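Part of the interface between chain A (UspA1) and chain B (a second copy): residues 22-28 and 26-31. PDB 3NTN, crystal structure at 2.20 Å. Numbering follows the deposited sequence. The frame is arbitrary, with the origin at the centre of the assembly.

Chain A 22-28: RNSTVAG
Chain B 26-31: VAGGYN

How do the two stretches lie against each other where chain B enters the contact? They run in nearly opposite directions, 178° apart, with CA atoms paired A27(A) to A27(B) at 6.2 Å, T25(A) to G28(B) at 5.5 Å and N23(A) to G29(B) at 4.6 Å, so the backbones draw closer as chain B advances. V26(B), extended at phi/psi -122/111 with chi1 t, stays out of reach. A27(B) (-75/-19) makes the first contact: its CB points toward chain A and lies 4.3 Å from CB of A27(A), itself at -75/-20 with its CB sideways. Two methyl groups form a small apolar contact here, and CG2 of T25(A) packs beside it, 4.3 Å from CB of A27(B); its nearest atom in that residue is the carbonyl O of A27(B), at 3.7 Å.

Why does a glycine follow? T25(A), in a short strand with V26(A) at -139/128 and -117/116, points its CB toward chain B and, with chi1 m (-57°), places OG1 3.4 Å from C of G28(B). A CB on G28(B) would fall 2.5 Å from OG1 of T25(A), a clash, so the bare backbone at 165/-163 makes room for the hydroxyl. V26(A) (chi1 t) and S24(A) (-82/159, chi1 p) turn their CB atoms away from chain B.

What links the backbones at G29(B), given that no direct hydrogen bond crosses between the stretches? A water does: it donates to O of S24(A) at 2.8 Å and accepts from N of G29(B) at 2.9 Å. OG1 of T25(A) also approaches N of G29(B), at 3.1 Å, but the angle is too poor for a hydrogen bond. CA of G29(B) makes a CA-H...O contact with O of N23(A), 3.5 Å long with 155° at the hydrogen. The positive phi of G29(B) (85/-160) itself favours glycine.

How does the contact end at Y30(B)? Extended at -132/131, Y30(B) points its CB toward chain A, whereas chi1 t (174°) and chi2 66° lead the end of the side chain away. N23(A) adopts 55/18, a left-handed conformation that asparagine tolerates well; its CB points toward chain B, and chi1 m (-42°) with chi2 -49° sets OD1 3.5 Å from CB of Y30(B), while its ND2 is hydrogen-bonded elsewhere in the structure. N31(B) (59/42) lies beyond the contact. Together the stretches bury 249 Å², with N23(A) and T25(A) the most covered residues, at 56 and 52 Å².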

# COMPACT_ATOMS: atom_id res chain seq x y z
N ARG A 22 4.15 35.75 -6.36
CA ARG A 22 2.82 36.21 -6.79
C ARG A 22 1.70 35.25 -6.33
O ARG A 22 1.83 34.04 -6.48
CB ARG A 22 2.81 36.35 -8.32
CG ARG A 22 1.67 37.15 -8.89
CD ARG A 22 1.94 37.61 -10.34
NE ARG A 22 2.45 36.55 -11.23
CZ ARG A 22 1.72 35.54 -11.72
NH1 ARG A 22 0.43 35.42 -11.38
NH2 ARG A 22 2.28 34.63 -12.51
N ASN A 23 0.59 35.79 -5.79
CA ASN A 23 -0.51 35.01 -5.14
C ASN A 23 -0.06 34.10 -4.01
O ASN A 23 -0.80 33.15 -3.60
CB ASN A 23 -1.33 34.15 -6.12
CG ASN A 23 -1.66 34.85 -7.43
OD1 ASN A 23 -2.13 36.00 -7.47
ND2 ASN A 23 -1.45 34.13 -8.52
N SER A 24 1.13 34.33 -3.47
CA SER A 24 1.60 33.42 -2.41
C SER A 24 1.00 33.82 -1.03
O SER A 24 0.58 34.95 -0.84
CB SER A 24 3.12 33.38 -2.36
OG SER A 24 3.60 34.65 -1.98
N THR A 25 0.99 32.88 -0.11
CA THR A 25 0.34 33.05 1.16
C THR A 25 1.22 32.44 2.26
O THR A 25 1.64 31.27 2.19
CB THR A 25 -1.02 32.30 1.18
OG1 THR A 25 -1.84 32.77 0.11
CG2 THR A 25 -1.77 32.50 2.51
N VAL A 26 1.51 33.21 3.29
CA VAL A 26 1.94 32.60 4.55
C VAL A 26 0.89 32.96 5.62
O VAL A 26 0.75 34.10 5.97
CB VAL A 26 3.32 33.10 5.00
CG1 VAL A 26 3.71 32.43 6.32
CG2 VAL A 26 4.35 32.85 3.93
N ALA A 27 0.17 31.99 6.17
CA ALA A 27 -0.92 32.34 7.11
C ALA A 27 -0.41 32.78 8.48
O ALA A 27 -1.13 33.44 9.21
CB ALA A 27 -1.92 31.19 7.25
N GLY A 28 0.83 32.42 8.82
CA GLY A 28 1.37 32.77 10.13
C GLY A 28 2.60 31.91 10.40
O GLY A 28 3.20 31.36 9.44
N VAL B 26 -10.71 31.30 3.64
CA VAL B 26 -9.73 31.30 2.57
C VAL B 26 -8.53 32.16 3.06
O VAL B 26 -8.66 33.36 3.22
CB VAL B 26 -10.29 31.94 1.24
CG1 VAL B 26 -9.20 31.99 0.18
CG2 VAL B 26 -11.52 31.22 0.75
N ALA B 27 -7.38 31.55 3.32
CA ALA B 27 -6.30 32.28 3.97
C ALA B 27 -5.60 33.27 3.03
O ALA B 27 -4.93 34.18 3.50
CB ALA B 27 -5.28 31.34 4.62
N GLY B 28 -5.75 33.08 1.71
CA GLY B 28 -5.08 33.90 0.72
C GLY B 28 -5.13 33.23 -0.66
O GLY B 28 -5.96 32.33 -0.92
N GLY B 29 -4.26 33.72 -1.56
CA GLY B 29 -4.22 33.31 -2.94
C GLY B 29 -5.17 34.06 -3.86
O GLY B 29 -5.66 35.15 -3.57
N TYR B 30 -5.44 33.46 -4.99
CA TYR B 30 -6.19 34.17 -6.01
C TYR B 30 -7.33 33.31 -6.54
O TYR B 30 -7.12 32.15 -6.89
CB TYR B 30 -5.24 34.53 -7.15
CG TYR B 30 -5.94 35.16 -8.34
CD1 TYR B 30 -6.57 36.42 -8.23
CD2 TYR B 30 -5.95 34.52 -9.57
CE1 TYR B 30 -7.18 36.98 -9.33
CE2 TYR B 30 -6.53 35.09 -10.67
CZ TYR B 30 -7.16 36.32 -10.55
OH TYR B 30 -7.78 36.88 -11.67
N ASN B 31 -8.52 33.88 -6.61
CA ASN B 31 -9.65 33.16 -7.14
C ASN B 31 -10.01 31.85 -6.39
O ASN B 31 -10.34 30.81 -6.99
CB ASN B 31 -9.44 32.89 -8.63
CG ASN B 31 -10.74 32.79 -9.39
OD1 ASN B 31 -11.74 33.38 -9.00
ND2 ASN B 31 -10.72 32.05 -10.49
O HOH W 1 -2.12 35.66 -0.98